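Local coordinates for protein vibralactone Cyclase (Boreostereum vibrans, PDB 6KD0) that probably catalyses the cyclization that forms the fused bicyclic beta-lactone of vibralactone, using an alpha/beta-hydrolase fold, at residues G145-A158 against L182-F196. Residues are numbered along the deposited sequence; the frame is centred on the assembly and turned at random.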
ATOM      1  N   GLY A 145     -11.908   8.480   1.450  1.00 17.85           N
ATOM      2  CA  GLY A 145     -10.487   8.186   1.577  1.00 17.90           C
ATOM      3  C   GLY A 145      -9.768   8.223   0.242  1.00 17.17           C
ATOM      4  O   GLY A 145      -8.695   8.829   0.112  1.00 18.69           O
ATOM      5  N   ALA A 146     -10.371   7.604  -0.780  1.00 15.80           N
ATOM      6  CA  ALA A 146      -9.787   7.594  -2.117  1.00 17.71           C
ATOM      7  C   ALA A 146      -9.662   9.005  -2.683  1.00 20.39           C
ATOM      8  O   ALA A 146      -8.643   9.354  -3.295  1.00 16.86           O
ATOM      9  CB  ALA A 146     -10.619   6.702  -3.037  1.00 17.51           C
ATOM     10  N   LYS A 147     -10.693   9.835  -2.494  1.00 16.43           N
ATOM     11  CA  LYS A 147     -10.621  11.205  -2.978  1.00 19.11           C
ATOM     12  C   LYS A 147      -9.527  11.993  -2.262  1.00 19.80           C
ATOM     13  O   LYS A 147      -8.836  12.793  -2.896  1.00 17.93           O
ATOM     14  CB  LYS A 147     -11.982  11.887  -2.843  1.00 18.57           C
ATOM     15  CG  LYS A 147     -13.005  11.400  -3.883  1.00 23.61           C
ATOM     16  CD  LYS A 147     -14.281  12.253  -3.842  1.00 34.10           C
ATOM     17  CE  LYS A 147     -15.344  11.730  -4.804  1.00 36.07           C
ATOM     18  NZ  LYS A 147     -14.804  11.545  -6.188  1.00 43.80           N
ATOM     19  N   ASP A 148      -9.340  11.774  -0.947  1.00 19.14           N
ATOM     20  CA  ASP A 148      -8.227  12.414  -0.238  1.00 17.44           C
ATOM     21  C   ASP A 148      -6.885  11.965  -0.798  1.00 18.44           C
ATOM     22  O   ASP A 148      -5.979  12.783  -0.990  1.00 17.24           O
ATOM     23  CB  ASP A 148      -8.264  12.101   1.258  1.00 18.46           C
ATOM     24  CG  ASP A 148      -9.404  12.815   1.998  1.00 20.63           C
ATOM     25  OD1 ASP A 148     -10.135  13.637   1.398  1.00 21.26           O
ATOM     26  OD2 ASP A 148      -9.556  12.536   3.207  1.00 19.63           O
ATOM     27  N   VAL A 149      -6.732  10.664  -1.038  1.00 16.79           N
ATOM     28  CA  VAL A 149      -5.483  10.157  -1.608  1.00 16.16           C
ATOM     29  C   VAL A 149      -5.217  10.823  -2.950  1.00 15.65           C
ATOM     30  O   VAL A 149      -4.081  11.225  -3.263  1.00 17.18           O
ATOM     31  CB  VAL A 149      -5.551   8.624  -1.727  1.00 16.29           C
ATOM     32  CG1 VAL A 149      -4.384   8.083  -2.560  1.00 18.56           C
ATOM     33  CG2 VAL A 149      -5.563   7.978  -0.315  1.00 17.01           C
ATOM     34  N   TYR A 150      -6.270  11.000  -3.746  1.00 16.74           N
ATOM     35  CA  TYR A 150      -6.098  11.604  -5.062  1.00 15.24           C
ATOM     36  C   TYR A 150      -5.755  13.082  -4.952  1.00 18.54           C
ATOM     37  O   TYR A 150      -4.905  13.586  -5.692  1.00 18.33           O
ATOM     38  CB  TYR A 150      -7.366  11.417  -5.886  1.00 18.32           C
ATOM     39  CG  TYR A 150      -7.159  11.684  -7.355  1.00 18.41           C
ATOM     40  CD1 TYR A 150      -6.355  10.846  -8.120  1.00 17.92           C
ATOM     41  CD2 TYR A 150      -7.786  12.744  -7.981  1.00 20.01           C
ATOM     42  CE1 TYR A 150      -6.178  11.078  -9.466  1.00 18.02           C
ATOM     43  CE2 TYR A 150      -7.607  12.980  -9.335  1.00 21.03           C
ATOM     44  CZ  TYR A 150      -6.809  12.152 -10.061  1.00 19.75           C
ATOM     45  OH  TYR A 150      -6.651  12.383 -11.410  1.00 21.31           O
ATOM     46  N   ALA A 151      -6.442  13.808  -4.069  1.00 15.49           N
ATOM     47  CA  ALA A 151      -6.106  15.215  -3.863  1.00 17.42           C
ATOM     48  C   ALA A 151      -4.646  15.377  -3.434  1.00 20.11           C
ATOM     49  O   ALA A 151      -3.947  16.291  -3.891  1.00 20.22           O
ATOM     50  CB  ALA A 151      -7.045  15.821  -2.828  1.00 19.83           C
ATOM     51  N   GLY A 152      -4.175  14.487  -2.562  1.00 17.25           N
ATOM     52  CA  GLY A 152      -2.787  14.521  -2.149  1.00 18.22           C
ATOM     53  C   GLY A 152      -1.844  14.245  -3.296  1.00 18.09           C
ATOM     54  O   GLY A 152      -0.765  14.842  -3.379  1.00 19.57           O
ATOM     55  N   LEU A 153      -2.238  13.332  -4.200  1.00 19.21           N
ATOM     56  CA  LEU A 153      -1.406  13.007  -5.360  1.00 18.69           C
ATOM     57  C   LEU A 153      -1.297  14.214  -6.283  1.00 23.22           C
ATOM     58  O   LEU A 153      -0.208  14.532  -6.782  1.00 17.75           O
ATOM     59  CB  LEU A 153      -1.997  11.807  -6.106  1.00 18.67           C
ATOM     60  CG  LEU A 153      -1.189  11.241  -7.284  1.00 20.20           C
ATOM     61  CD1 LEU A 153       0.141  10.678  -6.788  1.00 16.99           C
ATOM     62  CD2 LEU A 153      -1.972  10.173  -8.061  1.00 20.43           C
ATOM     63  N   LYS A 154      -2.417  14.923  -6.465  1.00 18.48           N
ATOM     64  CA  LYS A 154      -2.401  16.131  -7.280  1.00 21.43           C
ATOM     65  C   LYS A 154      -1.539  17.203  -6.636  1.00 21.24           C
ATOM     66  O   LYS A 154      -0.745  17.869  -7.320  1.00 20.54           O
ATOM     67  CB  LYS A 154      -3.823  16.652  -7.495  1.00 19.16           C
ATOM     68  CG  LYS A 154      -4.660  15.844  -8.473  1.00 19.93           C
ATOM     69  CD  LYS A 154      -6.049  16.480  -8.651  1.00 25.73           C
ATOM     70  CE  LYS A 154      -5.964  17.774  -9.448  1.00 27.81           C
ATOM     71  NZ  LYS A 154      -7.293  18.457  -9.579  1.00 30.92           N
ATOM     72  N   TRP A 155      -1.676  17.374  -5.322  1.00 19.79           N
ATOM     73  CA  TRP A 155      -0.885  18.372  -4.615  1.00 21.83           C
ATOM     74  C   TRP A 155       0.601  18.075  -4.757  1.00 22.02           C
ATOM     75  O   TRP A 155       1.395  18.973  -5.054  1.00 24.03           O
ATOM     76  CB  TRP A 155      -1.285  18.417  -3.138  1.00 20.11           C
ATOM     77  CG  TRP A 155      -0.507  19.434  -2.379  1.00 22.45           C
ATOM     78  CD1 TRP A 155      -0.832  20.748  -2.204  1.00 24.81           C
ATOM     79  CD2 TRP A 155       0.757  19.241  -1.723  1.00 25.48           C
ATOM     80  NE1 TRP A 155       0.142  21.384  -1.473  1.00 32.89           N
ATOM     81  CE2 TRP A 155       1.129  20.481  -1.164  1.00 27.69           C
ATOM     82  CE3 TRP A 155       1.605  18.144  -1.554  1.00 29.16           C
ATOM     83  CZ2 TRP A 155       2.310  20.650  -0.443  1.00 30.30           C
ATOM     84  CZ3 TRP A 155       2.787  18.316  -0.832  1.00 26.00           C
ATOM     85  CH2 TRP A 155       3.124  19.554  -0.291  1.00 24.03           C
ATOM     86  N   ALA A 156       0.986  16.814  -4.555  1.00 20.51           N
ATOM     87  CA  ALA A 156       2.394  16.438  -4.607  1.00 24.93           C
ATOM     88  C   ALA A 156       2.965  16.640  -6.001  1.00 23.02           C
ATOM     89  O   ALA A 156       4.102  17.104  -6.147  1.00 27.15           O
ATOM     90  CB  ALA A 156       2.578  14.986  -4.161  1.00 19.25           C
ATOM     91  N   ALA A 157       2.194  16.286  -7.042  1.00 23.47           N
ATOM     92  CA  ALA A 157       2.643  16.526  -8.411  1.00 25.71           C
ATOM     93  C   ALA A 157       2.829  18.019  -8.671  1.00 24.68           C
ATOM     94  O   ALA A 157       3.857  18.446  -9.207  1.00 27.67           O
ATOM     95  CB  ALA A 157       1.653  15.919  -9.412  1.00 21.70           C
ATOM     96  N   ALA A 158       1.867  18.837  -8.260  1.00 23.74           N
ATOM     97  CA  ALA A 158       1.923  20.243  -8.658  1.00 26.29           C
ATOM     98  C   ALA A 158       2.914  21.048  -7.819  1.00 30.71           C
ATOM     99  O   ALA A 158       3.458  22.055  -8.292  1.00 28.45           O
ATOM    100  CB  ALA A 158       0.530  20.860  -8.570  1.00 24.36           C
ATOM    101  N   LEU A 182      -6.419   2.000  -2.338  1.00 13.80           N
ATOM    102  CA  LEU A 182      -6.683   3.394  -2.689  1.00 14.58           C
ATOM    103  C   LEU A 182      -5.733   3.874  -3.778  1.00 14.27           C
ATOM    104  O   LEU A 182      -6.122   4.663  -4.645  1.00 15.99           O
ATOM    105  CB  LEU A 182      -6.575   4.289  -1.449  1.00 14.80           C
ATOM    106  CG  LEU A 182      -7.565   3.981  -0.309  1.00 14.84           C
ATOM    107  CD1 LEU A 182      -7.414   4.972   0.837  1.00 16.58           C
ATOM    108  CD2 LEU A 182      -9.019   3.934  -0.804  1.00 16.37           C
ATOM    109  N   SER A 183      -4.486   3.388  -3.773  1.00 12.80           N
ATOM    110  CA  SER A 183      -3.567   3.813  -4.822  1.00 14.37           C
ATOM    111  C   SER A 183      -3.925   3.195  -6.169  1.00 16.11           C
ATOM    112  O   SER A 183      -3.669   3.809  -7.207  1.00 18.78           O
ATOM    113  CB  SER A 183      -2.117   3.489  -4.436  1.00 17.38           C
ATOM    114  OG  SER A 183      -1.886   2.113  -4.588  1.00 18.49           O
ATOM    115  N   LEU A 184      -4.509   1.986  -6.176  1.00 18.30           N
ATOM    116  CA  LEU A 184      -4.975   1.387  -7.431  1.00 16.07           C
ATOM    117  C   LEU A 184      -6.064   2.249  -8.048  1.00 18.68           C
ATOM    118  O   LEU A 184      -6.055   2.534  -9.269  1.00 18.86           O
ATOM    119  CB  LEU A 184      -5.501  -0.034  -7.177  1.00 14.75           C
ATOM    120  CG  LEU A 184      -4.481  -1.109  -6.758  1.00 17.76           C
ATOM    121  CD1 LEU A 184      -5.156  -2.459  -6.535  1.00 17.55           C
ATOM    122  CD2 LEU A 184      -3.338  -1.224  -7.776  1.00 18.35           C
ATOM    123  N   ILE A 185      -6.996   2.699  -7.197  1.00 17.12           N
ATOM    124  CA  ILE A 185      -8.011   3.643  -7.654  1.00 16.86           C
ATOM    125  C   ILE A 185      -7.350   4.901  -8.214  1.00 18.79           C
ATOM    126  O   ILE A 185      -7.649   5.335  -9.337  1.00 19.31           O
ATOM    127  CB  ILE A 185      -9.001   3.964  -6.518  1.00 16.59           C
ATOM    128  CG1 ILE A 185      -9.740   2.687  -6.120  1.00 16.65           C
ATOM    129  CG2 ILE A 185      -9.962   5.061  -6.968  1.00 18.48           C
ATOM    130  CD1 ILE A 185     -10.410   2.723  -4.784  1.00 18.41           C
ATOM    131  N   ALA A 186      -6.414   5.481  -7.452  1.00 17.73           N
ATOM    132  CA  ALA A 186      -5.794   6.739  -7.859  1.00 20.30           C
ATOM    133  C   ALA A 186      -5.069   6.599  -9.188  1.00 17.81           C
ATOM    134  O   ALA A 186      -5.066   7.529  -9.995  1.00 19.99           O
ATOM    135  CB  ALA A 186      -4.836   7.242  -6.777  1.00 16.61           C
ATOM    136  N   ALA A 187      -4.426   5.458  -9.423  1.00 20.34           N
ATOM    137  CA  ALA A 187      -3.674   5.281 -10.667  1.00 18.20           C
ATOM    138  C   ALA A 187      -4.600   5.239 -11.883  1.00 20.26           C
ATOM    139  O   ALA A 187      -4.277   5.811 -12.943  1.00 20.74           O
ATOM    140  CB  ALA A 187      -2.830   4.010 -10.577  1.00 21.57           C
ATOM    141  N   HIS A 188      -5.771   4.597 -11.753  1.00 19.94           N
ATOM    142  CA  HIS A 188      -6.725   4.662 -12.870  1.00 19.16           C
ATOM    143  C   HIS A 188      -7.200   6.094 -13.111  1.00 20.64           C
ATOM    144  O   HIS A 188      -7.209   6.591 -14.260  1.00 20.25           O
ATOM    145  CB  HIS A 188      -7.926   3.765 -12.614  1.00 20.57           C
ATOM    146  CG  HIS A 188      -7.619   2.311 -12.720  1.00 20.35           C
ATOM    147  ND1 HIS A 188      -6.951   1.625 -11.729  1.00 17.94           N
ATOM    148  CD2 HIS A 188      -7.888   1.407 -13.693  1.00 20.01           C
ATOM    149  CE1 HIS A 188      -6.834   0.358 -12.080  1.00 18.06           C
ATOM    150  NE2 HIS A 188      -7.389   0.200 -13.270  1.00 21.05           N
ATOM    151  N   TRP A 189      -7.625   6.762 -12.031  1.00 17.46           N
ATOM    152  CA  TRP A 189      -8.071   8.150 -12.139  1.00 19.09           C
ATOM    153  C   TRP A 189      -7.015   9.030 -12.801  1.00 18.63           C
ATOM    154  O   TRP A 189      -7.328   9.846 -13.674  1.00 20.67           O
ATOM    155  CB  TRP A 189      -8.425   8.690 -10.760  1.00 19.07           C
ATOM    156  CG  TRP A 189      -9.694   8.150 -10.207  1.00 20.67           C
ATOM    157  CD1 TRP A 189     -10.650   7.440 -10.876  1.00 20.85           C
ATOM    158  CD2 TRP A 189     -10.163   8.307  -8.872  1.00 20.17           C
ATOM    159  NE1 TRP A 189     -11.681   7.127 -10.026  1.00 21.15           N
ATOM    160  CE2 TRP A 189     -11.411   7.662  -8.791  1.00 21.82           C
ATOM    161  CE3 TRP A 189      -9.647   8.935  -7.734  1.00 19.91           C
ATOM    162  CZ2 TRP A 189     -12.165   7.640  -7.617  1.00 20.84           C
ATOM    163  CZ3 TRP A 189     -10.388   8.901  -6.562  1.00 19.80           C
ATOM    164  CH2 TRP A 189     -11.633   8.253  -6.512  1.00 22.04           C
ATOM    165  N   ALA A 190      -5.754   8.869 -12.397  1.00 17.66           N
ATOM    166  CA  ALA A 190      -4.685   9.721 -12.903  1.00 19.85           C
ATOM    167  C   ALA A 190      -4.421   9.441 -14.372  1.00 24.28           C
ATOM    168  O   ALA A 190      -4.117  10.366 -15.142  1.00 21.31           O
ATOM    169  CB  ALA A 190      -3.414   9.513 -12.072  1.00 19.71           C
ATOM    170  N   ARG A 191      -4.518   8.166 -14.776  1.00 20.69           N
ATOM    171  CA  ARG A 191      -4.373   7.836 -16.184  1.00 22.48           C
ATOM    172  C   ARG A 191      -5.363   8.632 -17.009  1.00 26.15           C
ATOM    173  O   ARG A 191      -5.008   9.190 -18.054  1.00 23.87           O
ATOM    174  CB  ARG A 191      -4.588   6.338 -16.403  1.00 21.38           C
ATOM    175  CG  ARG A 191      -4.584   5.941 -17.871  1.00 27.91           C
ATOM    176  CD  ARG A 191      -5.204   4.569 -18.049  1.00 25.39           C
ATOM    177  NE  ARG A 191      -6.593   4.577 -17.593  1.00 21.37           N
ATOM    178  CZ  ARG A 191      -7.309   3.489 -17.329  1.00 22.07           C
ATOM    179  NH1 ARG A 191      -6.779   2.284 -17.491  1.00 18.74           N
ATOM    180  NH2 ARG A 191      -8.564   3.610 -16.916  1.00 20.20           N
ATOM    181  N   ASP A 192      -6.595   8.747 -16.524  1.00 23.21           N
ATOM    182  CA  ASP A 192      -7.609   9.411 -17.338  1.00 28.19           C
ATOM    183  C   ASP A 192      -7.671  10.930 -17.167  1.00 28.24           C
ATOM    184  O   ASP A 192      -8.361  11.603 -17.940  1.00 23.23           O
ATOM    185  CB  ASP A 192      -8.961   8.786 -17.035  1.00 21.67           C
ATOM    186  CG  ASP A 192      -8.987   7.319 -17.391  1.00 27.07           C
ATOM    187  OD1 ASP A 192      -8.228   6.937 -18.327  1.00 25.16           O
ATOM    188  OD2 ASP A 192      -9.720   6.552 -16.725  1.00 26.89           O
ATOM    189  N   ASP A 193      -6.932  11.497 -16.230  1.00 25.41           N
ATOM    190  CA  ASP A 193      -7.103  12.904 -15.880  1.00 22.77           C
ATOM    191  C   ASP A 193      -6.059  13.747 -16.608  1.00 23.50           C
ATOM    192  O   ASP A 193      -4.855  13.561 -16.372  1.00 26.65           O
ATOM    193  CB  ASP A 193      -6.974  13.071 -14.376  1.00 22.52           C
ATOM    194  CG  ASP A 193      -7.336  14.467 -13.883  1.00 21.77           C
ATOM    195  OD1 ASP A 193      -7.421  15.419 -14.686  1.00 23.68           O
ATOM    196  OD2 ASP A 193      -7.539  14.613 -12.659  1.00 22.05           O
ATOM    197  N   PRO A 194      -6.459  14.688 -17.475  1.00 22.15           N
ATOM    198  CA  PRO A 194      -5.454  15.505 -18.170  1.00 23.59           C
ATOM    199  C   PRO A 194      -4.587  16.325 -17.228  1.00 27.15           C
ATOM    200  O   PRO A 194      -3.506  16.759 -17.645  1.00 24.41           O
ATOM    201  CB  PRO A 194      -6.286  16.399 -19.107  1.00 26.67           C
ATOM    202  CG  PRO A 194      -7.671  16.300 -18.668  1.00 22.13           C
ATOM    203  CD  PRO A 194      -7.839  15.035 -17.867  1.00 22.32           C
ATOM    204  N   PHE A 195      -4.994  16.505 -15.964  1.00 24.51           N
ATOM    205  CA  PHE A 195      -4.141  17.183 -14.984  1.00 24.73           C
ATOM    206  C   PHE A 195      -2.746  16.574 -14.927  1.00 23.83           C
ATOM    207  O   PHE A 195      -1.763  17.278 -14.673  1.00 26.28           O
ATOM    208  CB  PHE A 195      -4.766  17.116 -13.590  1.00 21.88           C
ATOM    209  CG  PHE A 195      -3.896  17.702 -12.512  1.00 24.06           C
ATOM    210  CD1 PHE A 195      -3.932  19.061 -12.246  1.00 31.56           C
ATOM    211  CD2 PHE A 195      -3.032  16.897 -11.774  1.00 22.56           C
ATOM    212  CE1 PHE A 195      -3.132  19.610 -11.254  1.00 31.44           C
ATOM    213  CE2 PHE A 195      -2.231  17.433 -10.788  1.00 24.68           C
ATOM    214  CZ  PHE A 195      -2.283  18.798 -10.523  1.00 28.31           C
ATOM    215  N   PHE A 196      -2.648  15.265 -15.124  1.00 21.40           N
ATOM    216  CA  PHE A 196      -1.397  14.534 -14.974  1.00 25.00           C
ATOM    217  C   PHE A 196      -0.656  14.357 -16.290  1.00 30.92           C
ATOM    218  O   PHE A 196       0.377  13.680 -16.304  1.00 29.25           O
ATOM    219  CB  PHE A 196      -1.660  13.151 -14.353  1.00 25.03           C
ATOM    220  CG  PHE A 196      -1.939  13.197 -12.867  1.00 23.47           C
ATOM    221  CD1 PHE A 196      -0.902  13.307 -11.960  1.00 22.50           C
ATOM    222  CD2 PHE A 196      -3.238  13.166 -12.392  1.00 20.07           C
ATOM    223  CE1 PHE A 196      -1.157  13.366 -10.605  1.00 22.11           C
ATOM    224  CE2 PHE A 196      -3.504  13.223 -11.039  1.00 20.61           C
ATOM    225  CZ  PHE A 196      -2.467  13.326 -10.143  1.00 23.82           C
TER
HETATM  226  O   HOH W   1      -8.744  16.338 -11.187  1.00 28.30           O
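Tyr150 reaches from helix 145-158 toward Asp193, beyond the last turn of helix 178-192, and its OH donates a 2.7 Å hydrogen bond to Asp193 OD2. The bond uses the anti lone pair of OD2, and ring and carboxylate planes lie 24° apart. Trp189 turns an edge to one face of the tyrosine ring, an edge-to-face pair with planes at 85°, its CE3 3.7 Å from Tyr150 CG. Phe196 completes the aromatic cluster, meeting the Tyr150 ring obliquely and bringing CE2 to 3.6 Å from Tyr150 CZ. A phenylalanine at Tyr150 lacks the hydroxyl and would probably leave Asp193 OD2 with a water but no direct bond to helix 145-158.

Beside this cluster, the Lys154 chain bends at chi3 and lays CE over the centre of the Phe195 face, 3.6 Å from the ring centroid, with NZ in cation-pi range. That water links Lys154 NZ to Asp193 OD2. Asp193 OD1 accepts from Phe195 N at 3.0 Å; this Asx turn helps fix the carboxylate facing Tyr150.

At the start of both segments Ala146 CB packs on Leu182 CD2, and farther along on Trp189 CH2. The axes of 145-158 and 182-192 approach to 9.1 Å and cross at -57°. Leu153 and Ala186 also touch strand 171-176, whose Phe171 and Ile173 lie beneath. Two helices thus share one side of the central sheet, as in alpha/beta hydrolases, with helix 178-192 following the probable nucleophile elbow.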